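Local atomic coordinates of AT5G66160 protein (Arabidopsis thaliana, PDB entry 7BVW), a protein that probably sorts proteins to the protein storage vacuole by binding their C-terminal sorting signal, and carries the zinc-binding RING-H2 domain described here, which functions as an E3 ligase. Residues T20-A23 with H24-G28; E36-R39 with F40-L44; H51-L55 with N56-S60. All coordinates share one frame; numbering follows the deposited sequence.

Contact 1: T20-A23 with H24-G28. With ZN (zinc ion), chain E.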
ATOM      1  N   THR A  20      -2.040  -4.169  14.333  1.00 20.67           N
ATOM      2  CA  THR A  20      -2.103  -4.579  15.729  1.00 25.08           C
ATOM      3  C   THR A  20      -0.895  -4.022  16.477  1.00 25.76           C
ATOM      4  O   THR A  20      -0.124  -3.220  15.941  1.00 21.46           O
ATOM      5  CB  THR A  20      -2.166  -6.104  15.846  1.00 29.61           C
ATOM      6  OG1 THR A  20      -1.077  -6.685  15.116  1.00 27.76           O
ATOM      7  CG2 THR A  20      -3.480  -6.627  15.286  1.00 32.57           C
ATOM      8  N   ASP A  21      -0.737  -4.459  17.732  1.00 23.81           N
ATOM      9  CA  ASP A  21       0.393  -4.008  18.539  1.00 32.29           C
ATOM     10  C   ASP A  21       1.722  -4.349  17.877  1.00 34.04           C
ATOM     11  O   ASP A  21       2.684  -3.575  17.956  1.00 31.99           O
ATOM     12  CB  ASP A  21       0.324  -4.629  19.933  1.00 28.96           C
ATOM     13  CG  ASP A  21      -0.828  -4.089  20.756  1.00 28.19           C
ATOM     14  OD1 ASP A  21      -1.234  -2.935  20.518  1.00 27.90           O
ATOM     15  OD2 ASP A  21      -1.320  -4.818  21.644  1.00 29.73           O
ATOM     16  N   SER A  22       1.791  -5.504  17.214  1.00 35.76           N
ATOM     17  CA  SER A  22       3.029  -5.916  16.560  1.00 37.56           C
ATOM     18  C   SER A  22       3.341  -5.029  15.361  1.00 36.12           C
ATOM     19  O   SER A  22       4.467  -4.540  15.214  1.00 36.72           O
ATOM     20  CB  SER A  22       2.927  -7.382  16.142  1.00 42.23           C
ATOM     21  OG  SER A  22       4.047  -7.772  15.367  1.00 48.37           O
ATOM     22  N   ALA A  23       2.355  -4.807  14.491  1.00 32.58           N
ATOM     23  CA  ALA A  23       2.580  -3.991  13.304  1.00 28.27           C
ATOM     24  C   ALA A  23       2.632  -2.501  13.617  1.00 30.08           C
ATOM     25  O   ALA A  23       3.088  -1.724  12.769  1.00 30.41           O
ATOM     26  CB  ALA A  23       1.491  -4.263  12.264  1.00 25.55           C
ATOM     27  N   HIS A  24       2.206  -2.100  14.820  1.00 28.97           N
ATOM     28  CA  HIS A  24       1.997  -0.692  15.153  1.00 25.09           C
ATOM     29  C   HIS A  24       3.189   0.177  14.761  1.00 25.57           C
ATOM     30  O   HIS A  24       3.054   1.139  13.996  1.00 22.09           O
ATOM     31  CB  HIS A  24       1.715  -0.565  16.653  1.00 26.48           C
ATOM     32  CG  HIS A  24       1.395   0.829  17.103  1.00 23.38           C
ATOM     33  ND1 HIS A  24       1.030   1.125  18.399  1.00 25.71           N
ATOM     34  CD2 HIS A  24       1.384   2.006  16.434  1.00 23.28           C
ATOM     35  CE1 HIS A  24       0.809   2.422  18.509  1.00 25.39           C
ATOM     36  NE2 HIS A  24       1.022   2.981  17.331  1.00 25.02           N
ATOM     37  N   HIS A  25       4.367  -0.144  15.285  1.00 28.54           N
ATOM     38  CA  HIS A  25       5.536   0.710  15.130  1.00 32.48           C
ATOM     39  C   HIS A  25       6.439   0.286  13.979  1.00 32.99           C
ATOM     40  O   HIS A  25       7.544   0.821  13.843  1.00 34.43           O
ATOM     41  CB  HIS A  25       6.318   0.752  16.443  1.00 34.69           C
ATOM     42  CG  HIS A  25       5.515   1.273  17.593  1.00 36.55           C
ATOM     43  ND1 HIS A  25       5.139   2.595  17.698  1.00 35.29           N
ATOM     44  CD2 HIS A  25       5.000   0.648  18.677  1.00 36.74           C
ATOM     45  CE1 HIS A  25       4.435   2.765  18.803  1.00 37.22           C
ATOM     46  NE2 HIS A  25       4.337   1.599  19.417  1.00 37.95           N
ATOM     47  N   LYS A  26       5.998  -0.661  13.152  1.00 30.75           N
ATOM     48  CA  LYS A  26       6.633  -0.920  11.866  1.00 26.96           C
ATOM     49  C   LYS A  26       5.932  -0.172  10.741  1.00 27.49           C
ATOM     50  O   LYS A  26       6.594   0.394   9.864  1.00 24.82           O
ATOM     51  CB  LYS A  26       6.630  -2.421  11.558  1.00 26.73           C
ATOM     52  CG  LYS A  26       7.118  -3.309  12.689  1.00 25.39           C
ATOM     53  CD  LYS A  26       6.856  -4.775  12.374  1.00 22.66           C
ATOM     54  CE  LYS A  26       7.190  -5.671  13.559  1.00 25.19           C
ATOM     55  NZ  LYS A  26       6.816  -7.094  13.309  1.00 25.12           N
ATOM     56  N   ALA A  27       4.598  -0.161  10.756  1.00 27.09           N
ATOM     57  CA  ALA A  27       3.833   0.441   9.672  1.00 24.73           C
ATOM     58  C   ALA A  27       3.755   1.957   9.786  1.00 26.51           C
ATOM     59  O   ALA A  27       3.591   2.642   8.772  1.00 27.89           O
ATOM     60  CB  ALA A  27       2.423  -0.149   9.635  1.00 24.74           C
ATOM     61  N   GLY A  28       3.867   2.495  10.989  1.00 26.20           N
ATOM     62  CA  GLY A  28       3.681   3.914  11.205  1.00 24.11           C
ATOM     63  C   GLY A  28       2.300   4.223  11.753  1.00 24.52           C
ATOM     64  O   GLY A  28       1.523   3.341  12.133  1.00 23.59           O
TER
HETATM   65 ZN    ZN E 403       1.128   5.115  17.523  0.50 28.88          ZN
HETATM   66  O   HOH W   1       4.965  -2.305  16.898  1.00 43.30           O
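His24 meets the four residues before it chiefly through its backbone, where the short helix 21-27 is getting under way. Its N lies 2.8 Å from Thr20 O, but the bond is badly bent (116°) and weak; a second one to Asp21 O is longer and weak as well. Its CB rests against these same two carbonyl oxygens. With CG anti to the backbone N (chi1 -176°), the imidazole is carried away from the turn, and NE2 binds a zinc ion at 2.1 Å, a site that Glu29 shares.

His25 follows with its N giving a hydrogen bond to a water at 2.8 Å, and that water in turn donates to Asp21 O, filling in where the helix lacks a direct bond. The His25 ring packs on the ring of His24, its CE1 lying over the centre of one face.

Lys26 folds back along the first turn. Its extended chain runs past Ser22, CE coming to 3.4 Å from Ser22 O and NZ to 3.5 Å from Ser22 OG, a loose approach of the ammonium group to polar atoms. Its N bonds to Ala23 O from above the carbonyl plane, while Ala27 N reaches the same oxygen at 3.0 Å with a nearly straight N-H (167°), so two donors grip Ala23 O. Ala27 CB lies against that oxygen too, and both alanines touch Phe17 of strand 16-18. Gly28 leaves the helix with positive phi, at backbone angles that suit glycine, since a CB there would collide with the carbonyl O before it.

Polar backbone atoms and one water thus bind this surface turn together, and the metal bond at NE2 is likely to favour a neutral His24 whose remaining nitrogen, ND1, could carry a proton.

Contact 2: E36-R39 with F40-L44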
ATOM      1  N   GLU A  36      -5.846   9.513   7.329  1.00 20.24           N
ATOM      2  CA  GLU A  36      -6.436   9.034   8.569  1.00 22.03           C
ATOM      3  C   GLU A  36      -5.429   8.186   9.338  1.00 20.91           C
ATOM      4  O   GLU A  36      -4.686   7.397   8.749  1.00 20.76           O
ATOM      5  CB  GLU A  36      -7.697   8.215   8.289  1.00 23.96           C
ATOM      6  CG  GLU A  36      -8.733   8.924   7.435  1.00 26.31           C
ATOM      7  CD  GLU A  36      -9.467  10.017   8.190  1.00 27.58           C
ATOM      8  OE1 GLU A  36      -9.352  10.067   9.435  1.00 27.13           O
ATOM      9  OE2 GLU A  36     -10.162  10.824   7.537  1.00 25.08           O
ATOM     10  N   ASP A  37      -5.406   8.358  10.658  1.00 17.93           N
ATOM     11  CA  ASP A  37      -4.555   7.526  11.498  1.00 19.76           C
ATOM     12  C   ASP A  37      -5.066   6.093  11.505  1.00 19.91           C
ATOM     13  O   ASP A  37      -6.274   5.849  11.565  1.00 22.00           O
ATOM     14  CB  ASP A  37      -4.507   8.068  12.927  1.00 24.48           C
ATOM     15  CG  ASP A  37      -3.920   9.465  13.002  1.00 28.94           C
ATOM     16  OD1 ASP A  37      -3.126   9.822  12.108  1.00 29.51           O
ATOM     17  OD2 ASP A  37      -4.252  10.204  13.954  1.00 32.23           O
ATOM     18  N   TYR A  38      -4.140   5.140  11.435  1.00 19.26           N
ATOM     19  CA  TYR A  38      -4.523   3.735  11.478  1.00 18.18           C
ATOM     20  C   TYR A  38      -5.240   3.418  12.784  1.00 21.09           C
ATOM     21  O   TYR A  38      -4.885   3.927  13.850  1.00 22.76           O
ATOM     22  CB  TYR A  38      -3.296   2.829  11.331  1.00 16.92           C
ATOM     23  CG  TYR A  38      -2.540   2.965  10.022  1.00 15.72           C
ATOM     24  CD1 TYR A  38      -3.164   2.733   8.800  1.00 14.89           C
ATOM     25  CD2 TYR A  38      -1.190   3.297  10.013  1.00 16.79           C
ATOM     26  CE1 TYR A  38      -2.462   2.848   7.602  1.00 19.37           C
ATOM     27  CE2 TYR A  38      -0.484   3.412   8.825  1.00 19.27           C
ATOM     28  CZ  TYR A  38      -1.124   3.186   7.624  1.00 18.28           C
ATOM     29  OH  TYR A  38      -0.418   3.297   6.447  1.00 16.77           O
ATOM     30  N   ARG A  39      -6.266   2.579  12.690  1.00 23.23           N
ATOM     31  CA  ARG A  39      -7.003   2.101  13.849  1.00 25.60           C
ATOM     32  C   ARG A  39      -6.744   0.612  14.039  1.00 22.51           C
ATOM     33  O   ARG A  39      -6.462  -0.111  13.080  1.00 19.75           O
ATOM     34  CB  ARG A  39      -8.506   2.362  13.700  1.00 30.50           C
ATOM     35  CG  ARG A  39      -8.896   3.838  13.698  1.00 34.79           C
ATOM     36  CD  ARG A  39     -10.409   4.005  13.793  1.00 41.45           C
ATOM     37  NE  ARG A  39     -10.812   5.406  13.914  1.00 48.87           N
ATOM     38  CZ  ARG A  39     -11.299   6.140  12.917  1.00 51.30           C
ATOM     39  NH1 ARG A  39     -11.636   7.405  13.129  1.00 51.25           N
ATOM     40  NH2 ARG A  39     -11.455   5.609  11.711  1.00 51.32           N
ATOM     41  N   PHE A  40      -6.837   0.166  15.289  1.00 22.39           N
ATOM     42  CA  PHE A  40      -6.588  -1.233  15.614  1.00 31.19           C
ATOM     43  C   PHE A  40      -7.515  -2.143  14.819  1.00 26.65           C
ATOM     44  O   PHE A  40      -8.733  -1.943  14.794  1.00 27.31           O
ATOM     45  CB  PHE A  40      -6.776  -1.466  17.115  1.00 37.02           C
ATOM     46  CG  PHE A  40      -6.789  -2.920  17.506  1.00 45.05           C
ATOM     47  CD1 PHE A  40      -5.606  -3.598  17.742  1.00 47.22           C
ATOM     48  CD2 PHE A  40      -7.988  -3.606  17.641  1.00 46.89           C
ATOM     49  CE1 PHE A  40      -5.617  -4.934  18.100  1.00 47.52           C
ATOM     50  CE2 PHE A  40      -8.003  -4.941  17.996  1.00 48.93           C
ATOM     51  CZ  PHE A  40      -6.818  -5.604  18.228  1.00 48.96           C
ATOM     52  N   GLY A  41      -6.934  -3.146  14.165  1.00 24.01           N
ATOM     53  CA  GLY A  41      -7.693  -4.111  13.403  1.00 23.68           C
ATOM     54  C   GLY A  41      -7.836  -3.802  11.929  1.00 24.65           C
ATOM     55  O   GLY A  41      -8.362  -4.642  11.188  1.00 22.43           O
ATOM     56  N   GLU A  42      -7.391  -2.633  11.478  1.00 22.43           N
ATOM     57  CA  GLU A  42      -7.503  -2.300  10.069  1.00 20.40           C
ATOM     58  C   GLU A  42      -6.555  -3.153   9.232  1.00 20.49           C
ATOM     59  O   GLU A  42      -5.557  -3.691   9.719  1.00 20.77           O
ATOM     60  CB  GLU A  42      -7.210  -0.820   9.842  1.00 18.10           C
ATOM     61  CG  GLU A  42      -8.296   0.107  10.336  1.00 23.62           C
ATOM     62  CD  GLU A  42      -7.968   1.560  10.078  1.00 28.20           C
ATOM     63  OE1 GLU A  42      -6.774   1.874   9.894  1.00 29.66           O
ATOM     64  OE2 GLU A  42      -8.907   2.381  10.054  1.00 30.61           O
ATOM     65  N   SER A  43      -6.882  -3.265   7.948  1.00 16.48           N
ATOM     66  CA  SER A  43      -6.093  -4.035   6.996  1.00 20.41           C
ATOM     67  C   SER A  43      -5.158  -3.108   6.234  1.00 20.44           C
ATOM     68  O   SER A  43      -5.595  -2.090   5.686  1.00 19.68           O
ATOM     69  CB  SER A  43      -6.998  -4.786   6.017  1.00 24.67           C
ATOM     70  OG  SER A  43      -7.708  -5.828   6.669  1.00 28.31           O
ATOM     71  N   LEU A  44      -3.877  -3.458   6.206  1.00 14.51           N
ATOM     72  CA  LEU A  44      -2.860  -2.666   5.534  1.00 17.94           C
ATOM     73  C   LEU A  44      -2.158  -3.504   4.473  1.00 19.02           C
ATOM     74  O   LEU A  44      -2.208  -4.736   4.489  1.00 19.92           O
ATOM     75  CB  LEU A  44      -1.822  -2.124   6.527  1.00 17.01           C
ATOM     76  CG  LEU A  44      -2.100  -0.798   7.241  1.00 19.69           C
ATOM     77  CD1 LEU A  44      -3.283  -0.898   8.185  1.00 21.93           C
ATOM     78  CD2 LEU A  44      -0.855  -0.360   7.987  1.00 18.57           C
TER
HETATM   79  O   HOH W   2      -8.283   4.775   9.915  1.00 33.25           O
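Tyr38 and Arg39 meet Glu42 and Leu44 across a tight local turn, in the loop that leads into strand 43-46, the middle strand of the small antiparallel sheet. The backbone makes a type II beta turn from Arg39 to Glu42, closed by Glu42 N bonding to Arg39 O at 3.1 Å. Gly41 sits at its third position with positive phi, where a side chain would strike the preceding carbonyl.

The Glu42 side chain turns back over this loop. With CG anti to the carbonyl carbon (chi1 -72°) and the chain extended beyond it, Glu42 OE1 arrives at Arg39 N, 2.9 Å away. The N-H points straight at the oxygen (168°) but comes from above the carboxylate plane. OE1 also accepts from NE2 of the zinc ligand His54, and it lies near the plane of the Tyr38 ring, at its edge. OE2 accepts a hydrogen bond from a water that also donates to Asp37 O; the guanidinium of Arg39 stays farther off, Arg39 NH2 being 4.4 Å from Glu42 OE2.

An alanine in place of Glu42 would probably leave Arg39 N and His54 NE2 without their shared acceptor, and the His54 ring less firmly oriented.

On the buried side, Leu44 CD2 lies over one face of the Tyr38 ring in a CH-pi contact, 3.7 Å from the ring centroid, and Leu44 CD1 packs on Tyr38 CD1 at the same distance. A second-shell carboxylate holding a metal-bound histidine by its far nitrogen is a familiar arrangement in zinc sites, here within the RING finger.

Contact 3: H51-L55 with N56-S60. With ZN (zinc ion), chain C; ZN (zinc ion), chain D.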
ATOM      1  N   HIS A  51       6.956   1.259   2.319  1.00 22.29           N
ATOM      2  CA  HIS A  51       5.867   2.122   2.761  1.00 19.68           C
ATOM      3  C   HIS A  51       4.568   1.330   2.802  1.00 19.48           C
ATOM      4  O   HIS A  51       4.267   0.566   1.879  1.00 18.45           O
ATOM      5  CB  HIS A  51       5.704   3.334   1.840  1.00 19.75           C
ATOM      6  CG  HIS A  51       6.882   4.256   1.841  1.00 19.58           C
ATOM      7  ND1 HIS A  51       7.660   4.469   0.725  1.00 19.65           N
ATOM      8  CD2 HIS A  51       7.420   5.017   2.824  1.00 20.16           C
ATOM      9  CE1 HIS A  51       8.622   5.326   1.015  1.00 22.53           C
ATOM     10  NE2 HIS A  51       8.499   5.673   2.284  1.00 22.59           N
ATOM     11  N   ALA A  52       3.803   1.516   3.873  1.00 18.67           N
ATOM     12  CA  ALA A  52       2.554   0.800   4.073  1.00 18.12           C
ATOM     13  C   ALA A  52       1.371   1.756   4.008  1.00 15.77           C
ATOM     14  O   ALA A  52       1.490   2.953   4.282  1.00 16.62           O
ATOM     15  CB  ALA A  52       2.556   0.055   5.411  1.00 16.05           C
ATOM     16  N   PHE A  53       0.219   1.205   3.631  1.00 17.01           N
ATOM     17  CA  PHE A  53      -0.996   1.991   3.487  1.00 14.80           C
ATOM     18  C   PHE A  53      -2.187   1.146   3.905  1.00 16.59           C
ATOM     19  O   PHE A  53      -2.080  -0.071   4.071  1.00 14.98           O
ATOM     20  CB  PHE A  53      -1.199   2.471   2.043  1.00 13.48           C
ATOM     21  CG  PHE A  53      -0.001   3.152   1.445  1.00 15.12           C
ATOM     22  CD1 PHE A  53       0.995   2.416   0.824  1.00 15.28           C
ATOM     23  CD2 PHE A  53       0.116   4.530   1.482  1.00 14.72           C
ATOM     24  CE1 PHE A  53       2.095   3.043   0.270  1.00 16.61           C
ATOM     25  CE2 PHE A  53       1.214   5.159   0.927  1.00 16.15           C
ATOM     26  CZ  PHE A  53       2.205   4.414   0.318  1.00 15.61           C
ATOM     27  N   HIS A  54      -3.330   1.808   4.069  1.00 14.02           N
ATOM     28  CA  HIS A  54      -4.602   1.100   4.070  1.00 15.04           C
ATOM     29  C   HIS A  54      -4.695   0.242   2.815  1.00 13.62           C
ATOM     30  O   HIS A  54      -4.374   0.700   1.714  1.00 12.65           O
ATOM     31  CB  HIS A  54      -5.768   2.096   4.120  1.00 14.95           C
ATOM     32  CG  HIS A  54      -6.057   2.634   5.487  1.00 14.52           C
ATOM     33  ND1 HIS A  54      -6.372   3.957   5.714  1.00 15.03           N
ATOM     34  CD2 HIS A  54      -6.102   2.023   6.694  1.00 14.39           C
ATOM     35  CE1 HIS A  54      -6.586   4.140   7.005  1.00 16.59           C
ATOM     36  NE2 HIS A  54      -6.427   2.982   7.622  1.00 15.65           N
ATOM     37  N   LEU A  55      -5.114  -1.013   2.990  1.00 13.39           N
ATOM     38  CA  LEU A  55      -5.212  -1.927   1.855  1.00 13.56           C
ATOM     39  C   LEU A  55      -6.120  -1.361   0.768  1.00 15.59           C
ATOM     40  O   LEU A  55      -5.763  -1.357  -0.415  1.00 16.12           O
ATOM     41  CB  LEU A  55      -5.710  -3.294   2.327  1.00 14.81           C
ATOM     42  CG  LEU A  55      -5.871  -4.393   1.271  1.00 15.05           C
ATOM     43  CD1 LEU A  55      -5.449  -5.727   1.860  1.00 14.94           C
ATOM     44  CD2 LEU A  55      -7.307  -4.478   0.750  1.00 15.33           C
ATOM     45  N   ASN A  56      -7.297  -0.861   1.155  1.00 15.52           N
ATOM     46  CA  ASN A  56      -8.227  -0.308   0.175  1.00 17.39           C
ATOM     47  C   ASN A  56      -7.666   0.944  -0.488  1.00 16.50           C
ATOM     48  O   ASN A  56      -7.940   1.206  -1.665  1.00 14.10           O
ATOM     49  CB  ASN A  56      -9.569  -0.001   0.838  1.00 21.51           C
ATOM     50  CG  ASN A  56     -10.428  -1.231   1.004  1.00 29.30           C
ATOM     51  OD1 ASN A  56     -10.273  -2.212   0.278  1.00 32.38           O
ATOM     52  ND2 ASN A  56     -11.352  -1.183   1.955  1.00 31.62           N
ATOM     53  N   CYS A  57      -6.883   1.733   0.249  1.00 14.97           N
ATOM     54  CA  CYS A  57      -6.365   2.982  -0.303  1.00 12.66           C
ATOM     55  C   CYS A  57      -5.318   2.721  -1.380  1.00 15.81           C
ATOM     56  O   CYS A  57      -5.388   3.288  -2.476  1.00 15.43           O
ATOM     57  CB  CYS A  57      -5.787   3.849   0.815  1.00 12.33           C
ATOM     58  SG  CYS A  57      -7.036   4.574   1.891  1.00 14.60           S
ATOM     59  N   ILE A  58      -4.337   1.863  -1.088  1.00 13.08           N
ATOM     60  CA  ILE A  58      -3.265   1.620  -2.048  1.00 13.36           C
ATOM     61  C   ILE A  58      -3.765   0.788  -3.224  1.00 15.33           C
ATOM     62  O   ILE A  58      -3.293   0.963  -4.357  1.00 15.45           O
ATOM     63  CB  ILE A  58      -2.055   0.965  -1.350  1.00 12.51           C
ATOM     64  CG1 ILE A  58      -0.851   0.909  -2.295  1.00 12.79           C
ATOM     65  CG2 ILE A  58      -2.406  -0.427  -0.829  1.00 12.95           C
ATOM     66  CD1 ILE A  58      -0.387   2.280  -2.757  1.00 12.73           C
ATOM     67  N   ASP A  59      -4.722  -0.115  -2.988  1.00 18.32           N
ATOM     68  CA  ASP A  59      -5.313  -0.870  -4.088  1.00 19.69           C
ATOM     69  C   ASP A  59      -5.974   0.066  -5.091  1.00 19.30           C
ATOM     70  O   ASP A  59      -5.814  -0.089  -6.307  1.00 20.05           O
ATOM     71  CB  ASP A  59      -6.324  -1.884  -3.553  1.00 19.81           C
ATOM     72  CG  ASP A  59      -5.661  -3.088  -2.916  1.00 22.71           C
ATOM     73  OD1 ASP A  59      -4.417  -3.098  -2.801  1.00 20.86           O
ATOM     74  OD2 ASP A  59      -6.388  -4.032  -2.535  1.00 24.17           O
ATOM     75  N   SER A  60      -6.712   1.057  -4.590  1.00 16.62           N
ATOM     76  CA  SER A  60      -7.344   2.035  -5.467  1.00 18.41           C
ATOM     77  C   SER A  60      -6.302   2.819  -6.250  1.00 17.03           C
ATOM     78  O   SER A  60      -6.460   3.053  -7.454  1.00 20.10           O
ATOM     79  CB  SER A  60      -8.220   2.978  -4.642  1.00 19.95           C
ATOM     80  OG  SER A  60      -8.488   4.173  -5.354  1.00 24.52           O
TER
HETATM   81 ZN    ZN C 401      -5.899   5.196   3.859  1.00 18.25          ZN
HETATM   82 ZN    ZN D 402       7.431   4.157  -1.262  1.00 20.98          ZN
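His54 and Cys57 both turn their side chains anti to the carbonyl carbon (chi1 -80° and -72°), which brings ND1 and SG to one zinc ion from positions three residues apart. His54 ND1 binds it at 2.3 Å and Cys57 SG at 2.4 Å; Cys31 and Cys34 complete the site. The sulfur lies at the edge of the imidazole, near its plane, and touches His54 CB. NE2 of that ring keeps its bond to Glu42, and Tyr38 meets the ring edge-to-face.

His54 is also the N-cap of the helix, and its backbone O takes the first turn's bond from Ile58 N at 3.0 Å, almost straight. One residue on, Asp59 N bonds to Leu55 O. Strand 52-54 thus passes directly into helix 55-65, with the two short axes at 100°, and the paired ligands sit at the bend. This is the beta-to-alpha corner of a RING-H2 finger, whose two zinc ions are held in the cross-brace pattern: His51, just before the strand, binds the other ion through ND1 at 2.0 Å, together with Cys49, Cys69 and Cys72.

On the buried side of the corner, Ile58 lies against Phe53. Phe53 CB meets Ile58 CB at 3.8 Å, and Ile58 CD1 reaches over one face of the phenyl ring, 4.2 Å from its centroid, in a CH-pi contact. Ile33, Leu47 and Val71 also touch Phe53. Along the helix, Leu55 CD2 comes to 3.4 Å from Asp59 OD2, an apolar methyl beside a carboxylate whose charge is engaged by a salt bridge from Arg45 NE to OD1.

In the fold
The three contacts follow one another in series along the chain, and contact 2 ties the other two together. Its centre is about 10 Å from that of contact 1 and about 11 Å from that of contact 3. Toward contact 1 the join is packing: Ala27 CB lies 3.7 Å from Leu44 CD2, and Gly28 O sits by the Tyr38 ring. Toward contact 3 it is largely polar, with Glu42 OE1 2.6 Å from NE2 of His54, whose ND1 binds zinc, and Ser43 O 2.9 Å from Leu55 N, where strands 43-46 and 52-54 pair. Contact 3 supplies ligands to both RING zinc ions, while contact 1 holds a third ion at the surface.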